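PDB 3L23: sugar phosphate isomerase/epimerase from Parabacteroides distasonis, which probably acts as a metal-dependent isomerase or epimerase of the xylose isomerase-like TIM-barrel family and binds a magnesium ion. Local coordinates for residues L201-T206 / Q232-R237; D226-M231 / F261-A266. All blocks are in the same frame, centred on the assembly; numbering follows the deposited sequence. Where two conformers were deposited one is given.

How the contacts relate
Both contacts draw on helix 227-233 and its C-terminal exit, which meet helix 198-205 in contact 1 (201-206 with 232-237) and helix 257-267 in contact 2 (226-231 with 261-266). All three helices pack on the outside of the barrel, and the contact centres lie about 14 Å apart on the same side of the chain's centre. Two pairs join them directly: Gln232 NE2 and Gln263 OE1, at 2.9 Å a probable hydrogen bond, and Leu203 CD1 packed 3.8 Å from Tyr230 CE1. Contact 1 is remote from the metal site. In contact 2 the side chain of Met264 is about 14 Å from the bound magnesium ion and about 10 Å from the side chain of the metal ligand His242.

Contact 1: L201-T206 / Q232-R237; sequences LMLKDT and QKHPDR
Thr206 OG1 is gripped from two directions: it donates to Met202 O at 2.6 Å and accepts from Arg237 NH2 at 3.0 Å, the latter bond fairly straight (N-H...O 162°). OG1 lies between the backbone N and the carbonyl carbon (chi1 54°), a rotation that lets it serve both partners. The other terminal nitrogen, Arg237 NH1, gives a more bent bond to Leu203 O at 2.9 Å, landing in the carbonyl plane on a lone pair and close to the guanidinium plane. With both acceptors near that plane, the group is fixed in rotation beside the last turn of helix 198-205. The arginine chain bends at chi2 and chi3, and its CB lies 3.8 Å from Leu203 CD2. The other leucine branch, CD1, sits over one face of the His234 ring, 3.8 Å from its centroid and 15° off the normal, a CH-pi contact. In the TIM-barrel framework this joins helix 198-205 to the turn leading from helix 227-233 into strand 238-243; Arg237 NH2 also bonds Val211 O of the neighbouring strand. A leucine in place of Arg237 would probably leave Leu203 O and Thr206 OG1 without their cross-contact donor and Val211 O without one of its partners. Backbone carbonyls and a hydroxyl thus receive the buried guanidinium, and these carbonyls probably favour its positive charge.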
loop_
_atom_site.group_PDB
_atom_site.type_symbol
_atom_site.label_atom_id
_atom_site.label_comp_id
_atom_site.label_asym_id
_atom_site.label_seq_id
_atom_site.Cartn_x
_atom_site.Cartn_y
_atom_site.Cartn_z
ATOM N N LEU A 201 -8.628 -13.370 9.198
ATOM C CA LEU A 201 -9.999 -12.939 9.368
ATOM C C LEU A 201 -10.379 -11.931 8.278
ATOM O O LEU A 201 -11.522 -11.928 7.798
ATOM C CB LEU A 201 -10.232 -12.336 10.764
ATOM C CG LEU A 201 -9.967 -13.248 11.971
ATOM C CD1 LEU A 201 -10.051 -12.453 13.263
ATOM C CD2 LEU A 201 -10.899 -14.467 11.949
HETATM N N MSE A 202 -9.434 -11.076 7.871
HETATM C CA MSE A 202 -9.726 -10.086 6.833
HETATM C C MSE A 202 -10.005 -10.771 5.508
HETATM O O MSE A 202 -10.946 -10.407 4.799
HETATM C CB MSE A 202 -8.580 -9.073 6.690
HETATM C CG MSE A 202 -8.506 -8.094 7.853
HETATM SE SE MSE A 202 -7.004 -6.874 7.421
HETATM C CE MSE A 202 -7.326 -5.616 8.850
ATOM N N LEU A 203 -9.170 -11.740 5.165
ATOM C CA LEU A 203 -9.385 -12.560 3.961
ATOM C C LEU A 203 -10.729 -13.258 4.023
ATOM O O LEU A 203 -11.515 -13.224 3.068
ATOM C CB LEU A 203 -8.275 -13.585 3.819
ATOM C CG LEU A 203 -6.930 -13.001 3.372
ATOM C CD1 LEU A 203 -5.765 -13.953 3.791
ATOM C CD2 LEU A 203 -6.886 -12.617 1.864
ATOM N N LYS A 204 -11.014 -13.895 5.139
ATOM C CA LYS A 204 -12.258 -14.681 5.246
ATOM C C LYS A 204 -13.542 -13.866 5.096
ATOM O O LYS A 204 -14.534 -14.337 4.489
ATOM C CB LYS A 204 -12.296 -15.402 6.594
ATOM C CG LYS A 204 -13.480 -16.309 6.772
ATOM C CD LYS A 204 -13.374 -17.177 8.000
ATOM C CE LYS A 204 -13.432 -16.421 9.282
ATOM N NZ LYS A 204 -14.240 -17.285 10.230
ATOM N N ASP A 205 -13.552 -12.682 5.692
ATOM C CA ASP A 205 -14.773 -11.917 5.887
ATOM C C ASP A 205 -14.908 -10.660 5.044
ATOM O O ASP A 205 -15.835 -9.887 5.254
ATOM C CB ASP A 205 -14.904 -11.560 7.362
ATOM C CG ASP A 205 -15.212 -12.772 8.230
ATOM O OD1 ASP A 205 -15.908 -13.690 7.752
ATOM O OD2 ASP A 205 -14.786 -12.796 9.393
ATOM N N THR A 206 -14.017 -10.479 4.083
ATOM C CA THR A 206 -14.173 -9.450 3.051
ATOM C C THR A 206 -14.601 -10.185 1.778
ATOM O O THR A 206 -14.263 -11.344 1.577
ATOM C CB THR A 206 -12.934 -8.634 2.800
ATOM O OG1 THR A 206 -11.817 -9.487 2.516
ATOM C CG2 THR A 206 -12.646 -7.771 4.019
ATOM N N GLN A 232 0.265 -18.413 -2.692
ATOM C CA GLN A 232 -0.172 -19.747 -3.154
ATOM C C GLN A 232 -1.562 -20.075 -2.645
ATOM O O GLN A 232 -2.368 -20.677 -3.356
ATOM C CB GLN A 232 0.817 -20.824 -2.723
ATOM C CG GLN A 232 2.174 -20.728 -3.440
ATOM C CD GLN A 232 3.282 -21.612 -2.813
ATOM O OE1 GLN A 232 3.035 -22.353 -1.874
ATOM N NE2 GLN A 232 4.474 -21.559 -3.372
ATOM N N LYS A 233 -1.834 -19.698 -1.400
ATOM C CA LYS A 233 -3.138 -20.014 -0.765
ATOM C C LYS A 233 -4.262 -19.110 -1.231
ATOM O O LYS A 233 -5.399 -19.572 -1.383
ATOM C CB LYS A 233 -3.038 -19.940 0.767
ATOM C CG LYS A 233 -2.354 -21.119 1.437
ATOM N N HIS A 234 -3.961 -17.832 -1.473
ATOM C CA HIS A 234 -4.965 -16.818 -1.829
ATOM C C HIS A 234 -4.652 -16.076 -3.118
ATOM O O HIS A 234 -4.664 -14.830 -3.161
ATOM C CB HIS A 234 -5.109 -15.819 -0.647
ATOM C CG HIS A 234 -5.475 -16.469 0.654
ATOM N ND1 HIS A 234 -6.760 -16.859 0.949
ATOM C CD2 HIS A 234 -4.718 -16.848 1.714
ATOM C CE1 HIS A 234 -6.786 -17.455 2.133
ATOM N NE2 HIS A 234 -5.569 -17.433 2.637
ATOM N N PRO A 235 -4.430 -16.825 -4.222
ATOM C CA PRO A 235 -4.064 -16.207 -5.502
ATOM C C PRO A 235 -5.181 -15.337 -6.049
ATOM O O PRO A 235 -4.926 -14.462 -6.858
ATOM C CB PRO A 235 -3.842 -17.415 -6.427
ATOM C CG PRO A 235 -4.573 -18.511 -5.837
ATOM C CD PRO A 235 -4.570 -18.287 -4.349
ATOM N N ASP A 236 -6.409 -15.569 -5.600
ATOM C CA ASP A 236 -7.567 -14.765 -5.999
ATOM C C ASP A 236 -7.688 -13.405 -5.276
ATOM O O ASP A 236 -8.484 -12.553 -5.698
ATOM C CB ASP A 236 -8.873 -15.560 -5.781
ATOM C CG ASP A 236 -9.073 -16.076 -4.313
ATOM O OD1 ASP A 236 -8.104 -16.514 -3.607
ATOM O OD2 ASP A 236 -10.270 -16.117 -3.895
ATOM N N ARG A 237 -6.957 -13.230 -4.180
ATOM C CA ARG A 237 -7.125 -12.055 -3.323
ATOM C C ARG A 237 -5.954 -11.085 -3.348
ATOM O O ARG A 237 -6.133 -9.896 -3.120
ATOM C CB ARG A 237 -7.307 -12.520 -1.876
ATOM C CG ARG A 237 -8.405 -13.559 -1.673
ATOM C CD ARG A 237 -9.767 -13.113 -2.197
ATOM N NE ARG A 237 -10.235 -11.810 -1.727
ATOM C CZ ARG A 237 -10.762 -11.560 -0.537
ATOM N NH1 ARG A 237 -10.873 -12.493 0.381
ATOM N NH2 ARG A 237 -11.178 -10.341 -0.253
#

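Contact 2: D226-M231 / F261-A266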
loop_
_atom_site.group_PDB
_atom_site.type_symbol
_atom_site.label_atom_id
_atom_site.label_comp_id
_atom_site.label_asym_id
_atom_site.label_seq_id
_atom_site.Cartn_x
_atom_site.Cartn_y
_atom_site.Cartn_z
ATOM N N ASP A 226 4.844 -16.128 5.722
ATOM C CA ASP A 226 5.515 -16.294 4.418
ATOM C C ASP A 226 4.670 -15.744 3.297
ATOM O O ASP A 226 3.628 -16.313 3.021
ATOM C CB ASP A 226 5.730 -17.783 4.170
ATOM C CG ASP A 226 6.418 -18.080 2.847
ATOM O OD1 ASP A 226 6.965 -17.157 2.191
ATOM O OD2 ASP A 226 6.391 -19.284 2.469
ATOM N N PRO A 227 5.148 -14.684 2.613
ATOM C CA PRO A 227 4.361 -14.119 1.533
ATOM C C PRO A 227 4.183 -15.080 0.368
ATOM O O PRO A 227 3.177 -15.016 -0.333
ATOM C CB PRO A 227 5.157 -12.894 1.116
ATOM C CG PRO A 227 6.525 -13.139 1.529
ATOM C CD PRO A 227 6.407 -13.949 2.797
ATOM N N VAL A 228 5.120 -15.992 0.176
ATOM C CA VAL A 228 4.958 -16.981 -0.901
ATOM C C VAL A 228 3.802 -17.933 -0.611
ATOM O O VAL A 228 2.983 -18.203 -1.481
ATOM C CB VAL A 228 6.281 -17.687 -1.162
ATOM C CG1 VAL A 228 6.091 -18.908 -2.057
ATOM C CG2 VAL A 228 7.294 -16.672 -1.781
ATOM N N GLU A 229 3.733 -18.456 0.612
ATOM C CA GLU A 229 2.598 -19.268 1.040
ATOM C C GLU A 229 1.264 -18.538 0.913
ATOM O O GLU A 229 0.264 -19.141 0.497
ATOM C CB GLU A 229 2.775 -19.718 2.498
ATOM C CG GLU A 229 1.622 -20.551 3.042
ATOM C CD GLU A 229 1.725 -20.875 4.560
ATOM O OE1 GLU A 229 2.559 -20.264 5.298
ATOM O OE2 GLU A 229 0.944 -21.765 4.979
ATOM N N TYR A 230 1.225 -17.264 1.299
ATOM C CA TYR A 230 0.001 -16.462 1.168
ATOM C C TYR A 230 -0.440 -16.329 -0.298
ATOM O O TYR A 230 -1.633 -16.486 -0.624
ATOM C CB TYR A 230 0.126 -15.079 1.845
ATOM C CG TYR A 230 -0.420 -15.138 3.242
ATOM C CD1 TYR A 230 -1.777 -15.067 3.476
ATOM C CD2 TYR A 230 0.431 -15.342 4.335
ATOM C CE1 TYR A 230 -2.293 -15.179 4.786
ATOM C CE2 TYR A 230 -0.065 -15.473 5.589
ATOM C CZ TYR A 230 -1.435 -15.409 5.820
ATOM O OH TYR A 230 -1.891 -15.562 7.124
HETATM N N MSE A 231 0.496 -16.007 -1.182
HETATM C CA MSE A 231 0.182 -15.951 -2.624
HETATM C C MSE A 231 -0.318 -17.316 -3.160
HETATM O O MSE A 231 -1.229 -17.370 -3.979
HETATM C CB MSE A 231 1.397 -15.467 -3.445
HETATM C CG MSE A 231 1.528 -13.968 -3.487
HETATM SE SE MSE A 231 3.018 -13.440 -4.624
HETATM C CE MSE A 231 4.515 -13.795 -3.407
ATOM N N PHE A 261 9.380 -13.218 -6.643
ATOM C CA PHE A 261 9.054 -12.881 -8.043
ATOM C C PHE A 261 8.563 -14.079 -8.858
ATOM O O PHE A 261 7.661 -13.940 -9.676
ATOM C CB PHE A 261 10.218 -12.203 -8.749
ATOM C CG PHE A 261 10.268 -10.736 -8.497
ATOM C CD1 PHE A 261 10.938 -10.214 -7.349
ATOM C CD2 PHE A 261 9.607 -9.857 -9.348
ATOM C CE1 PHE A 261 10.966 -8.845 -7.096
ATOM C CE2 PHE A 261 9.637 -8.500 -9.093
ATOM C CZ PHE A 261 10.305 -7.995 -7.981
ATOM N N LYS A 262 9.138 -15.248 -8.625
ATOM C CA LYS A 262 8.664 -16.452 -9.288
ATOM C C LYS A 262 7.183 -16.635 -8.999
ATOM O O LYS A 262 6.355 -16.893 -9.910
ATOM C CB LYS A 262 9.459 -17.653 -8.799
ATOM C CG LYS A 262 8.973 -18.969 -9.350
ATOM C CD LYS A 262 9.990 -20.053 -9.149
ATOM C CE LYS A 262 9.339 -21.401 -9.219
ATOM N NZ LYS A 262 10.368 -22.454 -9.273
ATOM N N GLN A 263 6.835 -16.504 -7.724
ATOM C CA GLN A 263 5.460 -16.697 -7.326
ATOM C C GLN A 263 4.544 -15.580 -7.870
ATOM O O GLN A 263 3.410 -15.846 -8.255
ATOM C CB GLN A 263 5.322 -16.823 -5.785
ATOM C CG GLN A 263 3.952 -17.345 -5.388
ATOM C CD GLN A 263 3.692 -18.767 -5.858
ATOM O OE1 GLN A 263 4.525 -19.683 -5.626
ATOM N NE2 GLN A 263 2.561 -18.980 -6.571
HETATM N N MSE A 264 5.039 -14.348 -7.886
HETATM C CA MSE A 264 4.294 -13.213 -8.406
HETATM C C MSE A 264 3.861 -13.472 -9.876
HETATM O O MSE A 264 2.673 -13.296 -10.233
HETATM C CB MSE A 264 5.130 -11.933 -8.292
HETATM C CG MSE A 264 4.341 -10.668 -8.589
HETATM SE SE MSE A 264 5.518 -9.128 -8.713
HETATM C CE MSE A 264 6.091 -9.422 -10.467
ATOM N N TYR A 265 4.807 -13.947 -10.695
ATOM C CA TYR A 265 4.586 -14.244 -12.115
ATOM C C TYR A 265 3.674 -15.458 -12.286
ATOM O O TYR A 265 2.766 -15.400 -13.102
ATOM C CB TYR A 265 5.921 -14.407 -12.862
ATOM C CG TYR A 265 6.681 -13.126 -12.979
ATOM C CD1 TYR A 265 6.084 -11.967 -13.470
ATOM C CD2 TYR A 265 7.996 -13.037 -12.546
ATOM C CE1 TYR A 265 6.795 -10.768 -13.519
ATOM C CE2 TYR A 265 8.682 -11.869 -12.613
ATOM C CZ TYR A 265 8.093 -10.726 -13.077
ATOM O OH TYR A 265 8.850 -9.552 -13.110
ATOM N N ALA A 266 3.871 -16.520 -11.498
ATOM C CA ALA A 266 2.983 -17.683 -11.517
ATOM C C ALA A 266 1.523 -17.269 -11.234
ATOM O O ALA A 266 0.573 -17.768 -11.841
ATOM C CB ALA A 266 3.422 -18.729 -10.497
#
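Gln263 CG stands opposite the backbone N (chi1 -167°), and a bend at chi2 (65°) turns the amide aside, so that the methylene carbons of this chain face Met231. The two side chains run alongside one another in opposite senses, with Met231 CB 3.7 Å from Gln263 CG. Met231, a selenomethionine, has two conformers, so the contacts of its outer atoms are tentative: in one of them a bend at chi3 lays the methyl CE 3.9 Å from Gln263 CB, while SE rests 3.9 Å from the backbone N of Met264 and 4.5 Å from Met264 CB. Helices 227-231 and 261-266 run nearly parallel, their axes 11° apart in direction and 9.8 Å at closest approach, as expected for adjacent outer helices in a beta/alpha barrel. Beneath them, Met231 and Met264 both rest on Leu241 of strand 238-243. Nearer the start of helix 227-233, which Asp226 caps, Val228 CG1 lies 4.0 Å from Gln263 OE1, in van der Waals contact. The amide nitrogen of this glutamine is engaged along its own helix, NE2 donating to Asn267 OD1.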